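Local coordinates for solute-binding protein Csal_2479 (Chromohalobacter salexigens, PDB 4P1L), which binds D-glucuronate and is probably the extracytoplasmic solute-binding component of a tripartite ATP-independent periplasmic (TRAP) transport system, at residues K40-F45 / S139-G144; F87-M92 / P97-L102; D172-M177 / L230-C235. All blocks are in the same frame, centred on the assembly; numbering follows the deposited sequence.

Contact 1 of 3, residues K40-F45 / S139-G144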
loop_
_atom_site.group_PDB
_atom_site.type_symbol
_atom_site.label_atom_id
_atom_site.label_comp_id
_atom_site.label_asym_id
_atom_site.label_seq_id
_atom_site.Cartn_x
_atom_site.Cartn_y
_atom_site.Cartn_z
ATOM N N LYS A 40 10.540 8.066 7.513
ATOM C CA LYS A 40 11.594 7.850 8.474
ATOM C C LYS A 40 12.430 6.615 8.124
ATOM O O LYS A 40 13.655 6.676 8.162
ATOM C CB LYS A 40 11.003 7.716 9.872
ATOM C CG LYS A 40 10.328 8.987 10.402
ATOM C CD LYS A 40 9.662 8.712 11.753
ATOM C CE LYS A 40 9.134 9.970 12.419
ATOM N NZ LYS A 40 8.255 9.639 13.560
ATOM N N ALA A 41 11.769 5.508 7.774
ATOM C CA ALA A 41 12.446 4.241 7.501
ATOM C C ALA A 41 13.333 4.376 6.275
ATOM O O ALA A 41 14.428 3.806 6.215
ATOM C CB ALA A 41 11.412 3.115 7.298
ATOM N N LEU A 42 12.864 5.136 5.298
ATOM C CA LEU A 42 13.629 5.365 4.072
ATOM C C LEU A 42 14.872 6.197 4.331
ATOM O O LEU A 42 15.901 5.977 3.699
ATOM C CB LEU A 42 12.775 6.063 3.020
ATOM C CG LEU A 42 11.696 5.175 2.382
ATOM C CD1 LEU A 42 10.724 5.984 1.527
ATOM C CD2 LEU A 42 12.326 4.013 1.547
ATOM N N GLU A 43 14.773 7.183 5.222
ATOM C CA GLU A 43 15.942 8.009 5.546
ATOM C C GLU A 43 16.955 7.147 6.294
ATOM O O GLU A 43 18.165 7.282 6.089
ATOM C CB GLU A 43 15.552 9.236 6.385
ATOM C CG GLU A 43 14.757 10.294 5.640
ATOM C CD GLU A 43 15.560 11.043 4.582
ATOM O OE1 GLU A 43 16.781 10.779 4.457
ATOM O OE2 GLU A 43 14.945 11.895 3.880
ATOM N N SER A 44 16.468 6.245 7.147
ATOM C CA SER A 44 17.356 5.308 7.843
ATOM C C SER A 44 18.073 4.427 6.836
ATOM O O SER A 44 19.276 4.217 6.932
ATOM C CB SER A 44 16.577 4.439 8.823
ATOM O OG SER A 44 16.065 5.226 9.879
ATOM N N PHE A 45 17.321 3.923 5.863
ATOM C CA PHE A 45 17.904 3.109 4.788
ATOM C C PHE A 45 18.982 3.908 4.060
ATOM O O PHE A 45 20.097 3.427 3.838
ATOM C CB PHE A 45 16.801 2.678 3.822
ATOM C CG PHE A 45 17.293 2.057 2.535
ATOM C CD1 PHE A 45 17.831 0.779 2.518
ATOM C CD2 PHE A 45 17.150 2.732 1.328
ATOM C CE1 PHE A 45 18.250 0.213 1.340
ATOM C CE2 PHE A 45 17.551 2.148 0.132
ATOM C CZ PHE A 45 18.109 0.900 0.144
ATOM N N SER A 139 12.878 -5.425 0.664
ATOM C CA SER A 139 12.155 -5.659 1.904
ATOM C C SER A 139 10.721 -5.198 1.758
ATOM O O SER A 139 10.378 -4.518 0.788
ATOM C CB SER A 139 12.842 -4.943 3.058
ATOM O OG SER A 139 12.815 -3.543 2.869
ATOM N N TRP A 140 9.886 -5.588 2.717
ATOM C CA TRP A 140 8.449 -5.272 2.696
ATOM C C TRP A 140 8.074 -4.377 3.871
ATOM O O TRP A 140 8.362 -4.722 5.008
ATOM C CB TRP A 140 7.611 -6.542 2.775
ATOM C CG TRP A 140 7.897 -7.527 1.697
ATOM C CD1 TRP A 140 8.565 -8.705 1.829
ATOM C CD2 TRP A 140 7.513 -7.431 0.331
ATOM N NE1 TRP A 140 8.639 -9.346 0.621
ATOM C CE2 TRP A 140 7.979 -8.602 -0.314
ATOM C CE3 TRP A 140 6.800 -6.497 -0.410
ATOM C CZ2 TRP A 140 7.772 -8.846 -1.671
ATOM C CZ3 TRP A 140 6.604 -6.741 -1.779
ATOM C CH2 TRP A 140 7.081 -7.908 -2.379
ATOM N N PHE A 141 7.441 -3.247 3.570
ATOM C CA PHE A 141 6.858 -2.354 4.566
ATOM C C PHE A 141 5.378 -2.733 4.789
ATOM O O PHE A 141 4.705 -3.250 3.880
ATOM C CB PHE A 141 6.897 -0.892 4.096
ATOM C CG PHE A 141 8.267 -0.230 4.116
ATOM C CD1 PHE A 141 9.401 -0.907 4.499
ATOM C CD2 PHE A 141 8.399 1.098 3.723
ATOM C CE1 PHE A 141 10.653 -0.275 4.483
ATOM C CE2 PHE A 141 9.636 1.731 3.729
ATOM C CZ PHE A 141 10.761 1.030 4.106
ATOM N N GLY A 142 4.859 -2.439 5.978
ATOM C CA GLY A 142 3.437 -2.561 6.244
ATOM C C GLY A 142 2.625 -1.304 5.951
ATOM O O GLY A 142 3.159 -0.191 5.959
ATOM N N SER A 143 1.333 -1.468 5.672
ATOM C CA SER A 143 0.457 -0.305 5.568
ATOM C C SER A 143 -0.905 -0.575 6.241
ATOM O O SER A 143 -1.912 -0.014 5.849
ATOM C CB SER A 143 0.295 0.183 4.115
ATOM O OG SER A 143 -0.535 -0.683 3.316
ATOM N N GLY A 144 -0.913 -1.442 7.248
ATOM C CA GLY A 144 -2.119 -1.702 8.020
ATOM C C GLY A 144 -3.257 -2.226 7.154
ATOM O O GLY A 144 -3.054 -2.841 6.091
#
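Helix 37-52 packs against strand 135-141, an outermost strand of the five-stranded mixed sheet, through A41 and L42 on the helix and F141 near the strand's end. The CA atoms of A41 and F141, the nearest backbone pair, stand 9.1 Å apart, and the F141 side chain reaches across a little over half of that distance. The ring's far end does the touching: F141 CZ lies 3.9 Å from A41 CB, and the neighbouring ring atom F141 CE2 lies 4.1 Å from L42 CD2. Both methyl groups reach the ring obliquely. F141 directs CG beside its own backbone N and anti to its carbonyl carbon (chi1 -73°), and with chi2 at 1° its CA is nearly in the plane of the ring, which extends toward the helix with CZ leading. L42 starts out past the ring, but its chain brings CD2 back to it while CD1 stays farther off. The contact thus belongs to the helix-on-sheet layering of one lobe of a periplasmic solute-binding protein, in which L42 also rests on L236 of strand 234-239 and N86 of strand 84-88 beyond it. The long helix 248-282 flanks the same site, its Q265 touching A41 and F141 alike. The ring lies about 4 Å, side chain to side chain, from the ligand-binding E234, yet about 8 Å from the bound glucuronate, placing F141 in a layer behind the pocket.

Contact 2 of 3, residues F87-M92 / P97-L102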
loop_
_atom_site.group_PDB
_atom_site.type_symbol
_atom_site.label_atom_id
_atom_site.label_comp_id
_atom_site.label_asym_id
_atom_site.label_seq_id
_atom_site.Cartn_x
_atom_site.Cartn_y
_atom_site.Cartn_z
ATOM N N PHE A 87 7.043 1.570 -2.923
ATOM C CA PHE A 87 5.785 1.520 -3.634
ATOM C C PHE A 87 4.759 0.684 -2.878
ATOM O O PHE A 87 5.082 -0.400 -2.389
ATOM C CB PHE A 87 5.954 0.887 -5.015
ATOM C CG PHE A 87 6.805 1.675 -5.957
ATOM C CD1 PHE A 87 6.589 3.030 -6.143
ATOM C CD2 PHE A 87 7.827 1.063 -6.656
ATOM C CE1 PHE A 87 7.364 3.759 -7.004
ATOM C CE2 PHE A 87 8.610 1.797 -7.549
ATOM C CZ PHE A 87 8.366 3.156 -7.711
ATOM N N ASN A 88 3.528 1.175 -2.841
ATOM C CA ASN A 88 2.381 0.346 -2.487
ATOM C C ASN A 88 2.107 -0.675 -3.612
ATOM O O ASN A 88 2.200 -0.357 -4.818
ATOM C CB ASN A 88 1.168 1.229 -2.233
ATOM C CG ASN A 88 -0.011 0.463 -1.652
ATOM O OD1 ASN A 88 -0.798 -0.130 -2.395
ATOM N ND2 ASN A 88 -0.147 0.483 -0.340
HETATM N N MSE A 89 1.801 -1.907 -3.216
HETATM C CA MSE A 89 1.580 -2.980 -4.193
HETATM C C MSE A 89 0.280 -2.872 -4.961
HETATM O O MSE A 89 0.105 -3.542 -5.987
HETATM C CB MSE A 89 1.669 -4.353 -3.530
HETATM C CG MSE A 89 3.054 -4.726 -3.055
HETATM SE SE MSE A 89 4.407 -4.876 -4.515
HETATM C CE MSE A 89 4.161 -6.781 -4.868
ATOM N N GLY A 90 -0.648 -2.041 -4.482
ATOM C CA GLY A 90 -1.885 -1.786 -5.211
ATOM C C GLY A 90 -1.682 -1.275 -6.629
ATOM O O GLY A 90 -2.158 -1.892 -7.595
ATOM N N PRO A 91 -1.003 -0.123 -6.772
ATOM C CA PRO A 91 -0.665 0.426 -8.076
ATOM C C PRO A 91 0.289 -0.447 -8.848
ATOM O O PRO A 91 0.493 -0.206 -10.052
ATOM C CB PRO A 91 0.015 1.752 -7.747
ATOM C CG PRO A 91 -0.374 2.068 -6.397
ATOM C CD PRO A 91 -0.632 0.806 -5.689
HETATM N N MSE A 92 0.888 -1.432 -8.188
HETATM C CA MSE A 92 1.787 -2.361 -8.885
HETATM C C MSE A 92 0.970 -3.405 -9.674
HETATM O O MSE A 92 1.471 -4.018 -10.623
HETATM C CB MSE A 92 2.717 -3.045 -7.885
HETATM C CG MSE A 92 3.890 -3.843 -8.444
HETATM SE SE MSE A 92 5.140 -2.692 -9.411
HETATM C CE MSE A 92 5.705 -1.570 -7.917
ATOM N N PRO A 97 1.307 -8.755 -13.114
ATOM C CA PRO A 97 0.067 -9.515 -12.901
ATOM C C PRO A 97 -0.060 -10.188 -11.531
ATOM O O PRO A 97 -1.121 -10.067 -10.911
ATOM C CB PRO A 97 0.092 -10.530 -14.046
ATOM C CG PRO A 97 0.781 -9.785 -15.146
ATOM C CD PRO A 97 1.847 -8.938 -14.474
ATOM N N ALA A 98 0.988 -10.850 -11.059
ATOM C CA ALA A 98 0.955 -11.541 -9.768
ATOM C C ALA A 98 0.651 -10.614 -8.616
ATOM O O ALA A 98 0.020 -11.023 -7.629
ATOM C CB ALA A 98 2.293 -12.278 -9.506
ATOM N N ALA A 99 1.092 -9.360 -8.725
ATOM C CA ALA A 99 0.847 -8.389 -7.671
ATOM C C ALA A 99 -0.630 -8.129 -7.463
ATOM O O ALA A 99 -1.029 -7.750 -6.354
ATOM C CB ALA A 99 1.601 -7.055 -7.955
ATOM N N ASN A 100 -1.461 -8.336 -8.490
ATOM C CA ASN A 100 -2.903 -8.120 -8.315
ATOM C C ASN A 100 -3.520 -9.018 -7.252
ATOM O O ASN A 100 -4.561 -8.688 -6.688
ATOM C CB ASN A 100 -3.682 -8.328 -9.614
ATOM C CG ASN A 100 -3.692 -7.105 -10.476
ATOM O OD1 ASN A 100 -4.048 -6.026 -10.020
ATOM N ND2 ASN A 100 -3.241 -7.253 -11.723
ATOM N N VAL A 101 -2.878 -10.146 -6.968
ATOM C CA VAL A 101 -3.410 -11.045 -5.946
ATOM C C VAL A 101 -3.534 -10.315 -4.613
ATOM O O VAL A 101 -4.478 -10.547 -3.862
ATOM C CB VAL A 101 -2.513 -12.293 -5.793
ATOM C CG1 VAL A 101 -2.915 -13.117 -4.573
ATOM C CG2 VAL A 101 -2.593 -13.153 -7.059
ATOM N N LEU A 102 -2.595 -9.408 -4.340
ATOM C CA LEU A 102 -2.550 -8.682 -3.085
ATOM C C LEU A 102 -3.671 -7.666 -2.961
ATOM O O LEU A 102 -3.950 -7.180 -1.871
ATOM C CB LEU A 102 -1.198 -7.968 -2.938
ATOM C CG LEU A 102 -0.009 -8.900 -2.951
ATOM C CD1 LEU A 102 1.303 -8.064 -2.983
ATOM C CD2 LEU A 102 -0.034 -9.882 -1.787
HETATM O O HOH W 1 -2.099 -5.120 -6.521
#
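M89 and M92, both selenomethionines, meet A99 and L102 without any ring or flat side chain between them; the flat group next to the contact is the carboxamide of N88. N88 OD1 accepts the backbone N-H of G90 at 2.8 Å, an Asx turn, with a C=O...N angle of 137° and the donor tilted 33° from the carbonyl plane. At the other end of the amide, ND2 bonds to E234, and the residue itself touches the glucuronate. A CB on G90 would run into N88 OD1. Within this turn the side chain of M89 bends at chi2 and chi3, folding its methyl back so that CE sits 3.7 Å from L102 CD1 and 4.0 Å from A99 CB. L102 CD1 also lies 3.8 Å from M89 CB, inside the curve of the bent chain. M92 adds only its near end, CG lying 4.0 Å from A99 CB, while its selenium leads elsewhere. L130 of helix 121-132 covers both selenomethionines, and F126 of that helix touches L102. Beside the apolar cluster a water lies 2.8 Å from both M89 O and A99 O, within hydrogen-bonding distance of each, bridging the two segments. Cohesion across this buried turn therefore rests on dispersion between methyl and methylene groups, while the carbonyls of M89 and A99 share a bridging water and the N88 amide is oriented from both ends.

Contact 3 of 3, residues D172-M177 / L230-C235. With BDP (beta-D-glucopyranuronic acid), chain C.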
loop_
_atom_site.group_PDB
_atom_site.type_symbol
_atom_site.label_atom_id
_atom_site.label_comp_id
_atom_site.label_asym_id
_atom_site.label_seq_id
_atom_site.Cartn_x
_atom_site.Cartn_y
_atom_site.Cartn_z
ATOM N N ASP A 172 -8.371 -1.641 -11.289
ATOM C CA ASP A 172 -9.766 -1.944 -11.610
ATOM C C ASP A 172 -10.414 -2.803 -10.516
ATOM O O ASP A 172 -11.627 -2.746 -10.319
ATOM C CB ASP A 172 -9.872 -2.713 -12.939
ATOM C CG ASP A 172 -9.558 -1.859 -14.158
ATOM O OD1 ASP A 172 -9.394 -0.630 -14.009
ATOM O OD2 ASP A 172 -9.502 -2.430 -15.268
ATOM N N LEU A 173 -9.616 -3.611 -9.826
ATOM C CA LEU A 173 -10.147 -4.448 -8.757
ATOM C C LEU A 173 -10.856 -3.628 -7.687
ATOM O O LEU A 173 -11.847 -4.098 -7.101
ATOM C CB LEU A 173 -9.058 -5.291 -8.079
ATOM C CG LEU A 173 -8.606 -6.529 -8.843
ATOM C CD1 LEU A 173 -7.433 -7.225 -8.166
ATOM C CD2 LEU A 173 -9.763 -7.517 -8.991
ATOM N N TYR A 174 -10.342 -2.431 -7.422
ATOM C CA TYR A 174 -10.934 -1.534 -6.406
ATOM C C TYR A 174 -12.283 -0.963 -6.839
ATOM O O TYR A 174 -13.142 -0.728 -6.020
ATOM C CB TYR A 174 -9.984 -0.381 -6.042
ATOM C CG TYR A 174 -8.602 -0.834 -5.630
ATOM C CD1 TYR A 174 -8.416 -2.048 -4.983
ATOM C CD2 TYR A 174 -7.485 -0.061 -5.919
ATOM C CE1 TYR A 174 -7.137 -2.480 -4.608
ATOM C CE2 TYR A 174 -6.214 -0.478 -5.574
ATOM C CZ TYR A 174 -6.033 -1.685 -4.927
ATOM O OH TYR A 174 -4.763 -2.087 -4.560
ATOM N N VAL A 175 -12.450 -0.692 -8.129
ATOM C CA VAL A 175 -13.766 -0.277 -8.622
ATOM C C VAL A 175 -14.752 -1.446 -8.488
ATOM O O VAL A 175 -15.895 -1.280 -8.035
ATOM C CB VAL A 175 -13.667 0.217 -10.069
ATOM C CG1 VAL A 175 -15.062 0.561 -10.640
ATOM C CG2 VAL A 175 -12.724 1.395 -10.152
ATOM N N GLN A 176 -14.308 -2.642 -8.872
ATOM C CA GLN A 176 -15.137 -3.814 -8.712
ATOM C C GLN A 176 -15.496 -3.984 -7.238
ATOM O O GLN A 176 -16.651 -4.289 -6.900
ATOM C CB GLN A 176 -14.448 -5.057 -9.285
ATOM C CG GLN A 176 -15.400 -6.119 -9.721
ATOM C CD GLN A 176 -14.692 -7.334 -10.283
ATOM O OE1 GLN A 176 -13.450 -7.408 -10.282
ATOM N NE2 GLN A 176 -15.478 -8.314 -10.731
HETATM N N MSE A 177 -14.521 -3.785 -6.365
HETATM C CA MSE A 177 -14.756 -3.900 -4.917
HETATM C C MSE A 177 -15.863 -2.954 -4.414
HETATM O O MSE A 177 -16.826 -3.404 -3.778
HETATM C CB MSE A 177 -13.460 -3.624 -4.154
HETATM C CG MSE A 177 -13.611 -3.603 -2.650
HETATM SE SE MSE A 177 -11.955 -3.096 -1.764
HETATM C CE MSE A 177 -12.146 -1.150 -2.060
ATOM N N LEU A 230 -8.746 -4.131 2.681
ATOM C CA LEU A 230 -7.478 -4.350 1.973
ATOM C C LEU A 230 -6.341 -4.252 2.965
ATOM O O LEU A 230 -6.329 -3.378 3.827
ATOM C CB LEU A 230 -7.252 -3.324 0.857
ATOM C CG LEU A 230 -8.121 -3.445 -0.379
ATOM C CD1 LEU A 230 -8.114 -2.135 -1.141
ATOM C CD2 LEU A 230 -7.690 -4.628 -1.249
ATOM N N ILE A 231 -5.403 -5.184 2.848
ATOM C CA ILE A 231 -4.194 -5.179 3.620
ATOM C C ILE A 231 -3.084 -5.323 2.569
ATOM O O ILE A 231 -2.796 -6.422 2.063
ATOM C CB ILE A 231 -4.191 -6.324 4.640
ATOM C CG1 ILE A 231 -5.206 -6.012 5.747
ATOM C CG2 ILE A 231 -2.822 -6.505 5.210
ATOM C CD1 ILE A 231 -5.589 -7.221 6.589
ATOM N N LEU A 232 -2.513 -4.183 2.196
ATOM C CA LEU A 232 -1.603 -4.115 1.073
ATOM C C LEU A 232 -0.156 -4.044 1.580
ATOM O O LEU A 232 0.219 -3.128 2.337
ATOM C CB LEU A 232 -1.939 -2.906 0.209
ATOM C CG LEU A 232 -3.204 -3.090 -0.668
ATOM C CD1 LEU A 232 -3.674 -1.753 -1.239
ATOM C CD2 LEU A 232 -2.897 -4.087 -1.792
ATOM N N PRO A 233 0.687 -5.011 1.168
ATOM C CA PRO A 233 2.106 -4.808 1.423
ATOM C C PRO A 233 2.632 -3.632 0.613
ATOM O O PRO A 233 2.014 -3.259 -0.392
ATOM C CB PRO A 233 2.757 -6.123 0.920
ATOM C CG PRO A 233 1.666 -7.110 0.898
ATOM C CD PRO A 233 0.438 -6.294 0.483
ATOM N N GLU A 234 3.762 -3.064 1.033
ATOM C CA GLU A 234 4.528 -2.143 0.211
ATOM C C GLU A 234 5.970 -2.648 0.104
ATOM O O GLU A 234 6.473 -3.284 1.027
ATOM C CB GLU A 234 4.517 -0.742 0.816
ATOM C CG GLU A 234 3.123 -0.262 1.218
ATOM C CD GLU A 234 2.985 1.261 1.238
ATOM O OE1 GLU A 234 4.034 1.962 1.290
ATOM O OE2 GLU A 234 1.827 1.736 1.208
ATOM N N CYS A 235 6.631 -2.401 -1.027
ATOM C CA CYS A 235 8.009 -2.816 -1.172
ATOM C C CYS A 235 8.929 -1.643 -0.986
ATOM O O CYS A 235 8.558 -0.494 -1.235
ATOM C CB CYS A 235 8.273 -3.448 -2.541
ATOM S SG CYS A 235 7.974 -2.354 -3.955
HETATM C C1 BDP C . -1.403 4.768 1.198
HETATM C C2 BDP C . -0.163 4.189 0.532
HETATM C C3 BDP C . 0.315 5.130 -0.508
HETATM C C4 BDP C . -0.794 5.313 -1.495
HETATM C C5 BDP C . -2.071 5.851 -0.798
HETATM C C6 BDP C . -3.249 6.014 -1.756
HETATM O O2 BDP C . 0.812 4.054 1.552
HETATM O O3 BDP C . 1.454 4.425 -1.233
HETATM O O4 BDP C . -0.393 6.222 -2.535
HETATM O O5 BDP C . -2.437 4.975 0.222
HETATM O O6A BDP C . -4.408 5.796 -1.275
HETATM O O1 BDP C . -1.886 3.874 2.139
HETATM O O6B BDP C . -3.050 6.422 -2.919
#
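Y174 sets CG beside its backbone N and anti to its carbonyl carbon (chi1 -53°), which carries the ring from helix 172-181 obliquely past L230 and on toward L232. M177, one turn later, instead has CG anti to the backbone N (chi1 175°), and this selenomethionine meets L230 tip to tip, with SE 4.0 Å from L230 CD1. The same methyl, L230 CD1, lies 3.6 Å from Y174 CE1, so this one group touches both residues, which approach it roughly at right angles. At the ring's end, L232 comes from the opposite direction and places CD1 3.5 Å from Y174 OH, a hydroxyl hydrogen-bonded to S103. Residues 230-235 run from strand 223-230 of the four-stranded sheet to strand 234-239 of the five-stranded one, a crossing between the two lobes as in other periplasmic binding proteins. An alanine at Y174 would remove ring and hydroxyl, and is likely to leave a gap beside L230 and L232 and deprive S103 of its hydrogen-bonding mate. Farther along, E234 OE2 accepts from O2 of the glucuronate at 2.6 Å; N86 donates to OE1, fixing the carboxylate toward the sugar.

From the N terminus, helix 37-52 supplies the first half of contact 1, whose loop closes 94 residues on at strand 135-141. Contact 2 lies wholly within that loop, a short local closure at the end of strand 84-88. Contact 3 follows in series, joining helix 172-181 to the passage between strands 223-230 and 234-239. All three reach the five-stranded sheet, in which 234-239 runs between 84-88 and 135-141. Backbone hydrogen bonds accordingly link F141 N to E234 O (2.7 Å) and C235 N to F87 O (2.9 Å). The centres of contacts 2 and 3 are about 7 Å apart, while contact 1 is about 17 and 19 Å from them.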